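Local coordinates for dihydrodipicolinate synthase (Bacteroides thetaiotaomicron, PDB 4XKY), which probably catalyses a Schiff-base aldol-type reaction of pyruvate, as DapA-family lyases such as dihydrodipicolinate synthase and N-acetylneuraminate lyase do, at residues L135-M138 against V144-A147; F163-S166 against V171-Q174; S175-M180 against F186-G191; Y109-A112 against P116-I119; F121-L126 against I151-E156. All coordinates share one frame; numbering follows the deposited sequence.

Interaction 1 of 5, residues L135-M138 against V144-A147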
# COMPACT_ATOMS: atom_id res chain seq x y z
N LEU A 135 3.77 -2.71 -24.71
CA LEU A 135 3.94 -2.93 -23.28
C LEU A 135 2.96 -2.06 -22.54
O LEU A 135 2.68 -0.93 -22.96
CB LEU A 135 5.33 -2.51 -22.85
CG LEU A 135 6.47 -3.23 -23.53
CD1 LEU A 135 7.75 -2.52 -23.16
CD2 LEU A 135 6.49 -4.68 -23.08
N TYR A 136 2.41 -2.56 -21.45
CA TYR A 136 1.65 -1.64 -20.62
C TYR A 136 1.79 -1.79 -19.13
O TYR A 136 1.87 -2.88 -18.56
CB TYR A 136 0.19 -1.50 -21.07
CG TYR A 136 -0.78 -2.52 -20.60
CD1 TYR A 136 -1.61 -2.26 -19.51
CD2 TYR A 136 -0.91 -3.72 -21.26
CE1 TYR A 136 -2.53 -3.20 -19.08
CE2 TYR A 136 -1.83 -4.67 -20.86
CZ TYR A 136 -2.63 -4.41 -19.77
OH TYR A 136 -3.53 -5.37 -19.37
N ASN A 137 1.82 -0.63 -18.52
CA ASN A 137 2.08 -0.47 -17.13
C ASN A 137 0.75 -0.62 -16.38
O ASN A 137 -0.11 0.27 -16.47
CB ASN A 137 2.66 0.93 -16.95
CG ASN A 137 3.67 1.02 -15.82
OD1 ASN A 137 4.41 0.08 -15.52
ND2 ASN A 137 3.69 2.19 -15.20
N MET A 138 0.58 -1.75 -15.69
CA MET A 138 -0.69 -2.08 -15.04
C MET A 138 -1.01 -1.05 -13.96
O MET A 138 -0.15 -0.75 -13.13
CB MET A 138 -0.63 -3.48 -14.40
CG MET A 138 -1.93 -4.27 -14.43
SD MET A 138 -1.67 -6.05 -14.20
CE MET A 138 -3.12 -6.48 -13.24
N VAL A 144 5.21 -2.44 -8.90
CA VAL A 144 6.55 -2.29 -9.51
C VAL A 144 6.38 -1.92 -10.99
O VAL A 144 5.91 -2.73 -11.79
CB VAL A 144 7.44 -3.57 -9.37
CG1 VAL A 144 8.48 -3.68 -10.50
CG2 VAL A 144 8.17 -3.59 -8.03
N ASN A 145 6.77 -0.70 -11.34
CA ASN A 145 6.64 -0.21 -12.71
C ASN A 145 7.76 -0.69 -13.63
O ASN A 145 8.80 -1.17 -13.16
CB ASN A 145 6.62 1.32 -12.70
CG ASN A 145 5.29 1.87 -12.20
OD1 ASN A 145 4.46 1.14 -11.66
ND2 ASN A 145 5.08 3.17 -12.40
N PHE A 146 7.53 -0.59 -14.93
CA PHE A 146 8.62 -0.63 -15.89
C PHE A 146 9.44 0.64 -15.61
O PHE A 146 8.94 1.75 -15.80
CB PHE A 146 8.13 -0.57 -17.34
CG PHE A 146 7.42 -1.80 -17.83
CD1 PHE A 146 8.10 -2.82 -18.45
CD2 PHE A 146 6.04 -1.90 -17.74
CE1 PHE A 146 7.44 -3.94 -18.94
CE2 PHE A 146 5.36 -3.02 -18.22
CZ PHE A 146 6.07 -4.04 -18.83
N ALA A 147 10.68 0.49 -15.17
CA ALA A 147 11.59 1.63 -15.09
C ALA A 147 11.89 2.14 -16.50
O ALA A 147 11.74 1.40 -17.47
CB ALA A 147 12.88 1.24 -14.39
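Asn137 and Asn145 have the nearest CA atoms across the two segments, 6.4 Å apart. Segment 135-138 lies on strand 133-137, whereas 144-147 is an irregular loop returning past it and ending in Ala147, the N-cap of the next helix. The two runs are not paired as strands; a side chain spans the distance instead. Asn137 OD1 accepts the backbone N-H of Phe146 at 3.2 Å in a nearly straight bond (165° at the hydrogen), the donor lying tilted 28° from the carbonyl plane of the amide. The other end of this amide, ND2, bonds weakly to Asp165 OD1, so both ends have partners that limit its rotation. Asn145 stands across it, the two amide planes close to perpendicular.

Phe146 has CG beside its own backbone N and anti to the carbonyl carbon (chi1 -70°), which carries the ring back over the gap to the strand. The ring presents its rim to two oxygens lying near its plane: CD2 is 3.4 Å from Asn137 OD1, and CE2 is 3.5 Å from Tyr136 O. Farther round, CE1 meets Leu135 CD2 at 4.3 Å from an oblique direction. The CB of Tyr136, the predicted proton donor/acceptor, is directed away from the loop, and its OH bonds to Ser81 OG.

In the TIM barrel this loop joins strand 133-137 to helix 148-154. The Phe146 side chain also packs on Leu118 of helix 115-125 and on Ile151 and Ile154 of helix 148-154, while strand 160-165 runs alongside, bonded to the backbones of Leu135 and Asn137.

Interaction 2 of 5, residues F163-S166 against V171-Q174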
# COMPACT_ATOMS: atom_id res chain seq x y z
N PHE A 163 4.23 1.57 -25.99
CA PHE A 163 4.04 1.59 -24.57
C PHE A 163 2.78 2.41 -24.27
O PHE A 163 2.57 3.48 -24.86
CB PHE A 163 5.27 2.23 -23.93
CG PHE A 163 5.14 2.49 -22.45
CD1 PHE A 163 5.33 1.47 -21.53
CD2 PHE A 163 4.88 3.77 -21.97
CE1 PHE A 163 5.21 1.70 -20.17
CE2 PHE A 163 4.78 4.00 -20.60
CZ PHE A 163 4.94 2.96 -19.70
N LYS A 164 1.94 1.87 -23.39
CA LYS A 164 0.70 2.50 -22.92
C LYS A 164 0.84 2.63 -21.41
O LYS A 164 1.17 1.66 -20.73
CB LYS A 164 -0.51 1.60 -23.27
CG LYS A 164 -1.87 2.14 -22.83
CD LYS A 164 -2.97 1.08 -22.63
CE LYS A 164 -3.85 1.42 -21.40
NZ LYS A 164 -5.35 1.36 -21.48
N ASP A 165 0.62 3.83 -20.89
CA ASP A 165 0.64 4.08 -19.44
C ASP A 165 -0.75 4.45 -18.94
O ASP A 165 -1.34 5.42 -19.39
CB ASP A 165 1.59 5.23 -19.07
CG ASP A 165 1.75 5.38 -17.55
OD1 ASP A 165 1.63 4.36 -16.85
OD2 ASP A 165 2.00 6.50 -17.06
N SER A 166 -1.23 3.66 -17.99
CA SER A 166 -2.51 3.91 -17.33
C SER A 166 -2.35 4.43 -15.88
O SER A 166 -3.34 4.65 -15.21
CB SER A 166 -3.34 2.62 -17.34
OG SER A 166 -3.93 2.44 -18.62
N VAL A 171 4.91 12.51 -13.95
CA VAL A 171 6.35 12.56 -13.71
C VAL A 171 6.96 11.30 -14.32
O VAL A 171 7.94 11.36 -15.06
CB VAL A 171 6.67 12.57 -12.20
CG1 VAL A 171 8.16 12.35 -11.95
CG2 VAL A 171 6.22 13.89 -11.60
N TYR A 172 6.37 10.17 -13.97
CA TYR A 172 6.81 8.87 -14.49
C TYR A 172 6.69 8.83 -16.01
O TYR A 172 7.63 8.44 -16.69
CB TYR A 172 6.03 7.72 -13.85
CG TYR A 172 6.23 6.40 -14.56
CD1 TYR A 172 7.37 5.65 -14.34
CD2 TYR A 172 5.28 5.91 -15.46
CE1 TYR A 172 7.57 4.44 -14.98
CE2 TYR A 172 5.47 4.68 -16.10
CZ TYR A 172 6.62 3.96 -15.86
OH TYR A 172 6.84 2.75 -16.50
N PHE A 173 5.57 9.28 -16.55
CA PHE A 173 5.40 9.25 -18.01
C PHE A 173 6.46 10.08 -18.75
O PHE A 173 6.95 9.66 -19.78
CB PHE A 173 4.02 9.70 -18.44
CG PHE A 173 3.73 9.44 -19.90
CD1 PHE A 173 3.33 8.18 -20.32
CD2 PHE A 173 3.92 10.43 -20.85
CE1 PHE A 173 3.06 7.93 -21.67
CE2 PHE A 173 3.67 10.18 -22.20
CZ PHE A 173 3.25 8.93 -22.61
N GLN A 174 6.76 11.27 -18.23
CA GLN A 174 7.77 12.16 -18.81
C GLN A 174 9.16 11.53 -18.69
O GLN A 174 9.99 11.68 -19.60
CB GLN A 174 7.74 13.54 -18.13
CG GLN A 174 6.53 14.40 -18.46
CD GLN A 174 6.48 14.72 -19.94
OE1 GLN A 174 7.48 15.14 -20.51
NE2 GLN A 174 5.34 14.51 -20.57
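Phe163 and Asp165 of a barrel strand meet Tyr172 and Phe173 of the following helix in a buried, mainly aromatic contact. Three rings and a carboxylate do most of the work. Tyr172 lies with its CD2 edge toward Asp165 OD2, 3.7 Å away in the ring plane, and its carboxylate neighbour is turned 64° from that plane. Farther along the same ring, Tyr172 OH reaches Phe163 CZ at 3.7 Å, and Tyr172 CE2 is 4.0 Å from Phe163 CZ.

Phe173 and Asp165 run past each other in opposite directions, the ring plane nearly parallel to that of the carboxylate (6°). The CD1 edge of Phe173 rests 3.6 Å from Asp165 CB, and its CE1 lies 4.4 Å from Phe163 CE2, at the edge of that ring. Strand 160-165 and helix 170-180 open a beta-alpha-beta unit of the TIM barrel that strand 187-190 completes; the CB of Lys164, the predicted Schiff-base lysine, points away from the helix. With CG anti to the backbone N (chi1 167°), Tyr172 directs its ring to the strand and the 144-147 loop, where its OH lies close to Phe146 O, modelled so short that the detail of this bond is doubtful. A leucine here would probably open a gap beside Phe163 CZ and along the Asp165 carboxylate, and take away the hydroxyl near Phe146 O. The carboxylate itself is also held from outside the contact, OD2 bonding to Ser167 OG.

Interaction 3 of 5, residues S175-M180 against F186-G191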
# COMPACT_ATOMS: atom_id res chain seq x y z
N SER A 175 9.43 10.82 -17.59
CA SER A 175 10.70 10.10 -17.46
C SER A 175 10.89 9.07 -18.58
O SER A 175 12.00 8.88 -19.06
CB SER A 175 10.84 9.40 -16.11
OG SER A 175 10.78 10.34 -15.05
N VAL A 176 9.80 8.41 -18.98
CA VAL A 176 9.86 7.39 -20.04
C VAL A 176 9.96 8.08 -21.40
O VAL A 176 10.76 7.66 -22.23
CB VAL A 176 8.67 6.40 -19.99
CG1 VAL A 176 8.81 5.31 -21.04
CG2 VAL A 176 8.55 5.74 -18.62
N MET A 177 9.17 9.14 -21.64
CA MET A 177 9.38 9.98 -22.84
C MET A 177 10.87 10.34 -23.00
O MET A 177 11.47 10.13 -24.07
CB MET A 177 8.55 11.28 -22.79
CG MET A 177 7.05 11.08 -22.93
SD MET A 177 6.52 10.61 -24.60
CE MET A 177 6.89 12.13 -25.48
N TYR A 178 11.47 10.83 -21.93
CA TYR A 178 12.85 11.28 -22.02
C TYR A 178 13.77 10.11 -22.37
O TYR A 178 14.61 10.25 -23.23
CB TYR A 178 13.31 11.95 -20.73
CG TYR A 178 14.78 12.33 -20.74
CD1 TYR A 178 15.18 13.59 -21.18
CD2 TYR A 178 15.75 11.46 -20.29
CE1 TYR A 178 16.52 13.95 -21.19
CE2 TYR A 178 17.10 11.82 -20.29
CZ TYR A 178 17.46 13.07 -20.74
OH TYR A 178 18.76 13.49 -20.77
N ALA A 179 13.57 8.97 -21.71
CA ALA A 179 14.33 7.75 -22.01
C ALA A 179 14.12 7.24 -23.46
O ALA A 179 15.00 6.60 -24.01
CB ALA A 179 13.98 6.64 -21.02
N MET A 180 12.96 7.53 -24.05
CA MET A 180 12.65 7.05 -25.41
C MET A 180 12.78 8.11 -26.50
O MET A 180 12.40 7.88 -27.65
CB MET A 180 11.23 6.46 -25.44
CG MET A 180 11.02 5.29 -24.49
SD MET A 180 12.22 3.98 -24.78
CE MET A 180 11.80 3.42 -26.43
N PHE A 186 8.65 4.62 -31.76
CA PHE A 186 8.09 3.83 -30.67
C PHE A 186 6.93 4.57 -30.09
O PHE A 186 7.08 5.70 -29.66
CB PHE A 186 9.16 3.64 -29.58
CG PHE A 186 8.74 2.77 -28.42
CD1 PHE A 186 8.85 1.39 -28.48
CD2 PHE A 186 8.30 3.34 -27.24
CE1 PHE A 186 8.50 0.59 -27.40
CE2 PHE A 186 7.96 2.56 -26.14
CZ PHE A 186 8.06 1.18 -26.23
N SER A 187 5.77 3.94 -30.08
CA SER A 187 4.53 4.66 -29.86
C SER A 187 4.34 4.80 -28.35
O SER A 187 4.43 3.82 -27.61
CB SER A 187 3.37 3.94 -30.56
OG SER A 187 2.14 4.54 -30.25
N MET A 188 4.16 6.04 -27.90
CA MET A 188 3.97 6.37 -26.48
C MET A 188 2.55 6.89 -26.27
O MET A 188 2.21 8.00 -26.72
CB MET A 188 4.98 7.43 -26.02
CG MET A 188 6.45 7.00 -26.02
SD MET A 188 6.79 5.88 -24.65
CE MET A 188 6.68 7.03 -23.29
N LEU A 189 1.74 6.10 -25.56
CA LEU A 189 0.32 6.36 -25.37
C LEU A 189 -0.09 6.53 -23.90
O LEU A 189 0.47 5.88 -23.00
CB LEU A 189 -0.49 5.22 -25.99
CG LEU A 189 -0.14 4.85 -27.43
CD1 LEU A 189 -0.80 3.53 -27.82
CD2 LEU A 189 -0.52 5.96 -28.40
N VAL A 190 -1.04 7.42 -23.65
CA VAL A 190 -1.57 7.64 -22.29
C VAL A 190 -3.03 7.23 -22.23
O VAL A 190 -3.83 7.61 -23.08
CB VAL A 190 -1.45 9.11 -21.85
CG1 VAL A 190 -0.03 9.42 -21.39
CG2 VAL A 190 -1.87 10.04 -22.97
N GLY A 191 -3.37 6.47 -21.20
CA GLY A 191 -4.72 5.93 -21.03
C GLY A 191 -5.70 6.97 -20.55
O GLY A 191 -6.70 7.23 -21.22
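Met188 is the main bump of this contact, and the surface of helix 175-180 supplies its hollow. Its chain, with CG beside the backbone N (chi1 -66°) and bent again at the next two torsions, leads the methyl up against the helix. There CE presses on Val176 CG1 at 3.5 Å and comes within 3.7 Å of Met177 N, so the tip reaches the helix backbone itself. The Met177 side chain slides past in the opposite direction and closes one wall of the hollow, its SD lying 3.8 Å from Met188 CB. Met180 forms part of another wall, with CG 4.3 Å from Met188 SD.

The second bump comes from the helix. Met180 is similarly hooked and lays its CE over one face of the Phe186 ring, 3.8 Å from the centroid and 20° off the ring normal, displaced toward the CD2 rim: a CH-pi contact. Its SD, 5.0 Å from the same centroid, sits obliquely and adds a Met-aromatic component. Ala155 also packs on both Met180 and Phe186, while Phe163 and Phe173 also touch Met188.

Helix segment 175-180 and strand 187-190 run almost antiparallel, at 172°, with 10.3 Å between the axes. A helix laid against the strand that follows it, with interdigitating apolar side chains between them, is the second half of a right-handed beta-alpha-beta crossover, the repeating element of the TIM barrel.

Interaction 4 of 5, residues Y109-A112 against P116-I119; sequences YYFA and PELI
Phe111 points the edge of its ring at the first turn of the helix that follows it, with Glu117 as its main partner. The setting is a beta-alpha connection of the TIM barrel: 109-112 belongs to the loop after strand 102-105, and helix 115-125 contains segment 116-119. The loop folds back so that its end runs close to the helix, Ala112 and Leu118 having CA atoms 6.1 Å apart.

The Phe111 side chain starts with CG anti to the backbone N (chi1 170°), which sends the ring out from the loop to the helix. Its CE2 corner faces Glu117 O at 3.2 Å, and this oxygen lies in the ring plane, so the slightly positive C-H rim rather than the pi face meets the carbonyl. The neighbouring corner, CZ, touches Glu117 CB at 3.7 Å. Beyond CB the glutamate bends at chi2, and its carboxylate plane stands 81° from the ring; the aliphatic root of the side chain, not the charged end, does the packing here. The Phe111 ring also meets an aromatic side chain of a neighbouring subunit, the planes inclined at about 60°, and Glu117 packs on neighbouring-subunit backbone, which places this contact at an interface of the tetramer. Replacing Phe111 by alanine would probably leave a gap beside Glu117 CB and deprive that aromatic partner of its ring contact across the interface.

Leu118 also packs on Pro107 and Phe146, and one of its methyls meets the end of the loop: CD2 lies 3.9 Å from Ala112 CB.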
# COMPACT_ATOMS: atom_id res chain seq x y z
N TYR A 109 0.09 -9.56 -12.20
CA TYR A 109 0.34 -8.73 -11.00
C TYR A 109 1.34 -9.33 -10.01
O TYR A 109 2.19 -8.61 -9.48
CB TYR A 109 -0.96 -8.34 -10.28
CG TYR A 109 -1.64 -9.42 -9.46
CD1 TYR A 109 -1.44 -9.50 -8.08
CD2 TYR A 109 -2.52 -10.33 -10.05
CE1 TYR A 109 -2.07 -10.47 -7.32
CE2 TYR A 109 -3.15 -11.31 -9.30
CZ TYR A 109 -2.93 -11.37 -7.93
OH TYR A 109 -3.55 -12.33 -7.17
N TYR A 110 1.25 -10.63 -9.78
CA TYR A 110 2.07 -11.28 -8.76
C TYR A 110 3.55 -11.28 -9.11
O TYR A 110 4.41 -11.35 -8.23
CB TYR A 110 1.59 -12.72 -8.50
CG TYR A 110 1.51 -13.58 -9.75
CD1 TYR A 110 0.30 -13.75 -10.42
CD2 TYR A 110 2.64 -14.21 -10.24
CE1 TYR A 110 0.23 -14.54 -11.57
CE2 TYR A 110 2.58 -14.99 -11.38
CZ TYR A 110 1.39 -15.16 -12.05
OH TYR A 110 1.41 -15.95 -13.17
N PHE A 111 3.87 -11.21 -10.40
CA PHE A 111 5.19 -11.67 -10.83
C PHE A 111 6.34 -10.75 -10.44
O PHE A 111 7.25 -11.17 -9.72
CB PHE A 111 5.23 -11.94 -12.33
CG PHE A 111 6.62 -12.16 -12.84
CD1 PHE A 111 7.35 -13.25 -12.41
CD2 PHE A 111 7.21 -11.26 -13.72
CE1 PHE A 111 8.64 -13.46 -12.86
CE2 PHE A 111 8.50 -11.46 -14.17
CZ PHE A 111 9.22 -12.56 -13.75
N ALA A 112 6.30 -9.51 -10.90
CA ALA A 112 7.47 -8.63 -10.86
C ALA A 112 8.08 -8.42 -9.45
O ALA A 112 7.43 -7.87 -8.56
CB ALA A 112 7.14 -7.29 -11.51
N PRO A 116 15.24 -6.62 -13.56
CA PRO A 116 15.79 -7.76 -14.31
C PRO A 116 14.73 -8.82 -14.65
O PRO A 116 14.76 -9.36 -15.76
CB PRO A 116 16.87 -8.31 -13.38
CG PRO A 116 17.26 -7.14 -12.53
CD PRO A 116 15.96 -6.43 -12.29
N GLU A 117 13.81 -9.08 -13.74
CA GLU A 117 12.74 -10.05 -13.99
C GLU A 117 11.70 -9.59 -15.02
O GLU A 117 11.14 -10.41 -15.74
CB GLU A 117 12.01 -10.43 -12.71
CG GLU A 117 12.87 -11.10 -11.66
CD GLU A 117 13.28 -10.13 -10.58
OE1 GLU A 117 12.60 -10.12 -9.53
OE2 GLU A 117 14.24 -9.35 -10.80
N LEU A 118 11.40 -8.29 -15.06
CA LEU A 118 10.53 -7.77 -16.11
C LEU A 118 11.14 -7.97 -17.49
O LEU A 118 10.44 -8.29 -18.45
CB LEU A 118 10.26 -6.28 -15.92
CG LEU A 118 9.17 -5.88 -14.94
CD1 LEU A 118 9.00 -4.38 -14.97
CD2 LEU A 118 7.86 -6.56 -15.29
N ILE A 119 12.45 -7.78 -17.58
CA ILE A 119 13.12 -7.89 -18.87
C ILE A 119 13.05 -9.34 -19.32
O ILE A 119 12.75 -9.63 -20.47
CB ILE A 119 14.56 -7.38 -18.80
CG1 ILE A 119 14.54 -5.85 -18.65
CG2 ILE A 119 15.36 -7.81 -20.03
CD1 ILE A 119 15.80 -5.25 -18.06

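Interaction 5 of 5, residues F121-L126 against I151-E156; sequences FYEHLL and IQRIAE
Tyr122 of helix 115-125 packs against Ile154 of helix 148-154, and these two residues hold the nearest CA atoms of the contact, 7.3 Å apart. The isoleucine grips the tyrosine at two points: its CG2 methyl lies 4.0 Å from Tyr122 CB at the root of the side chain, and its CD1 methyl is 3.9 Å from CD2 of the ring, approached obliquely. One face of that ring is covered from within its own helix by Phe121 CD2, 3.6 Å above the plane and over its centre. Inward, Tyr122 OH reaches the barrel wall and bonds to Ser105 O.

Glu123, next along, turns to the exposed side. Its chain is extended beyond CG (chi2 175°), bringing OE2 within 3.0 Å of Arg153 NH2. The arginine meets it by bending at its own chi2 (72°), and the two side chains cross at about a right angle. Carboxylate and guanidinium planes are inclined at 56°, so one oxygen is offered to one nitrogen rather than two to two.

Adjacent barrel helices thus have an apolar seam inside and a charged one outside. Arg153 NE also lies 4.0 Å from Glu156 OE1, a long salt bridge, and the arginine's charge would probably ease the proximity of the two glutamates, joining them in a small surface network.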
# COMPACT_ATOMS: atom_id res chain seq x y z
N PHE A 121 10.90 -11.65 -18.43
CA PHE A 121 9.53 -11.99 -18.76
C PHE A 121 9.26 -11.75 -20.24
O PHE A 121 8.79 -12.64 -20.93
CB PHE A 121 8.54 -11.16 -17.94
CG PHE A 121 7.12 -11.44 -18.29
CD1 PHE A 121 6.44 -12.47 -17.68
CD2 PHE A 121 6.48 -10.72 -19.28
CE1 PHE A 121 5.13 -12.76 -18.02
CE2 PHE A 121 5.18 -11.01 -19.63
CZ PHE A 121 4.50 -12.03 -19.00
N TYR A 122 9.57 -10.55 -20.70
CA TYR A 122 9.36 -10.20 -22.10
C TYR A 122 10.29 -10.92 -23.05
O TYR A 122 9.89 -11.25 -24.16
CB TYR A 122 9.39 -8.69 -22.28
CG TYR A 122 8.09 -8.17 -21.78
CD1 TYR A 122 6.93 -8.39 -22.51
CD2 TYR A 122 7.99 -7.56 -20.55
CE1 TYR A 122 5.70 -7.99 -22.03
CE2 TYR A 122 6.76 -7.14 -20.07
CZ TYR A 122 5.62 -7.36 -20.81
OH TYR A 122 4.39 -6.95 -20.35
N GLU A 123 11.52 -11.20 -22.60
CA GLU A 123 12.44 -11.99 -23.42
C GLU A 123 11.92 -13.40 -23.69
O GLU A 123 12.07 -13.91 -24.78
CB GLU A 123 13.86 -12.02 -22.84
CG GLU A 123 14.67 -10.79 -23.25
CD GLU A 123 16.04 -10.71 -22.59
OE1 GLU A 123 16.55 -11.73 -22.07
OE2 GLU A 123 16.62 -9.60 -22.61
N HIS A 124 11.30 -14.03 -22.70
CA HIS A 124 10.67 -15.34 -22.90
C HIS A 124 9.33 -15.24 -23.64
O HIS A 124 8.94 -16.17 -24.36
CB HIS A 124 10.44 -16.04 -21.56
CG HIS A 124 11.69 -16.32 -20.78
ND1 HIS A 124 12.90 -16.62 -21.38
CD2 HIS A 124 11.92 -16.38 -19.45
CE1 HIS A 124 13.81 -16.84 -20.45
NE2 HIS A 124 13.24 -16.70 -19.27
N LEU A 125 8.60 -14.14 -23.46
CA LEU A 125 7.28 -14.02 -24.08
C LEU A 125 7.42 -13.79 -25.60
O LEU A 125 6.71 -14.41 -26.40
CB LEU A 125 6.44 -12.91 -23.44
CG LEU A 125 5.03 -12.71 -24.03
CD1 LEU A 125 4.16 -13.94 -23.87
CD2 LEU A 125 4.35 -11.48 -23.45
N LEU A 126 8.33 -12.89 -25.97
CA LEU A 126 8.38 -12.36 -27.34
C LEU A 126 8.48 -13.41 -28.46
O LEU A 126 7.73 -13.34 -29.41
CB LEU A 126 9.46 -11.28 -27.49
CG LEU A 126 9.04 -9.93 -26.90
CD1 LEU A 126 10.25 -9.05 -26.66
CD2 LEU A 126 8.04 -9.21 -27.79
N ILE A 151 12.25 -0.03 -20.17
CA ILE A 151 11.50 0.19 -21.40
C ILE A 151 12.44 0.40 -22.58
O ILE A 151 12.19 -0.15 -23.65
CB ILE A 151 10.51 1.36 -21.25
CG1 ILE A 151 9.29 0.88 -20.46
CG2 ILE A 151 10.00 1.84 -22.60
CD1 ILE A 151 8.46 2.00 -19.89
N GLN A 152 13.49 1.19 -22.39
CA GLN A 152 14.53 1.35 -23.43
C GLN A 152 15.01 0.00 -23.90
O GLN A 152 15.08 -0.27 -25.09
CB GLN A 152 15.76 2.07 -22.90
CG GLN A 152 15.97 3.49 -23.37
CD GLN A 152 17.18 4.11 -22.70
OE1 GLN A 152 17.11 5.21 -22.13
NE2 GLN A 152 18.31 3.41 -22.75
N ARG A 153 15.35 -0.82 -22.92
CA ARG A 153 15.94 -2.12 -23.16
C ARG A 153 15.01 -3.10 -23.89
O ARG A 153 15.46 -3.81 -24.79
CB ARG A 153 16.40 -2.72 -21.83
CG ARG A 153 16.81 -4.19 -21.88
CD ARG A 153 18.13 -4.42 -22.60
NE ARG A 153 18.40 -5.85 -22.67
CZ ARG A 153 18.76 -6.61 -21.63
NH1 ARG A 153 18.93 -6.08 -20.41
NH2 ARG A 153 18.97 -7.91 -21.80
N ILE A 154 13.74 -3.15 -23.51
CA ILE A 154 12.80 -4.10 -24.12
C ILE A 154 12.44 -3.62 -25.52
O ILE A 154 12.25 -4.41 -26.43
CB ILE A 154 11.52 -4.29 -23.27
CG1 ILE A 154 11.88 -4.91 -21.93
CG2 ILE A 154 10.51 -5.20 -23.97
CD1 ILE A 154 10.79 -4.82 -20.88
N ALA A 155 12.40 -2.30 -25.68
CA ALA A 155 12.07 -1.70 -26.95
C ALA A 155 13.10 -1.89 -28.07
O ALA A 155 12.81 -1.57 -29.22
CB ALA A 155 11.81 -0.23 -26.76
N GLU A 156 14.30 -2.37 -27.74
CA GLU A 156 15.28 -2.73 -28.78
C GLU A 156 14.75 -3.87 -29.64
O GLU A 156 15.05 -3.94 -30.84
CB GLU A 156 16.61 -3.14 -28.18
CG GLU A 156 17.36 -2.05 -27.44
CD GLU A 156 18.34 -2.61 -26.41
OE1 GLU A 156 18.27 -3.82 -26.08
OE2 GLU A 156 19.20 -1.84 -25.93

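Along the chain interaction 4 comes first; interaction 1 follows between the two segments of interaction 5, and interactions 2 and 3 come last. All belong to successive beta-alpha units of the TIM barrel. Interactions 2 and 3, with centres about 6 Å apart, share helix 170-180 and the neighbouring strands 160-165 and 187-190, while interaction 1, on the adjoining strand 133-137, has its centre about 8 Å from that of interaction 2. Interactions 4 and 5 have centres about 11 Å apart and share one helix, 115-125; interactions 3 and 4 are farthest, about 20 Å between centres. Ile151 and Phe146 bridge the groups. Interactions 1 and 2 hold the strands that carry the predicted catalytic Tyr136 and Lys164, while interaction 4 lies at a subunit interface.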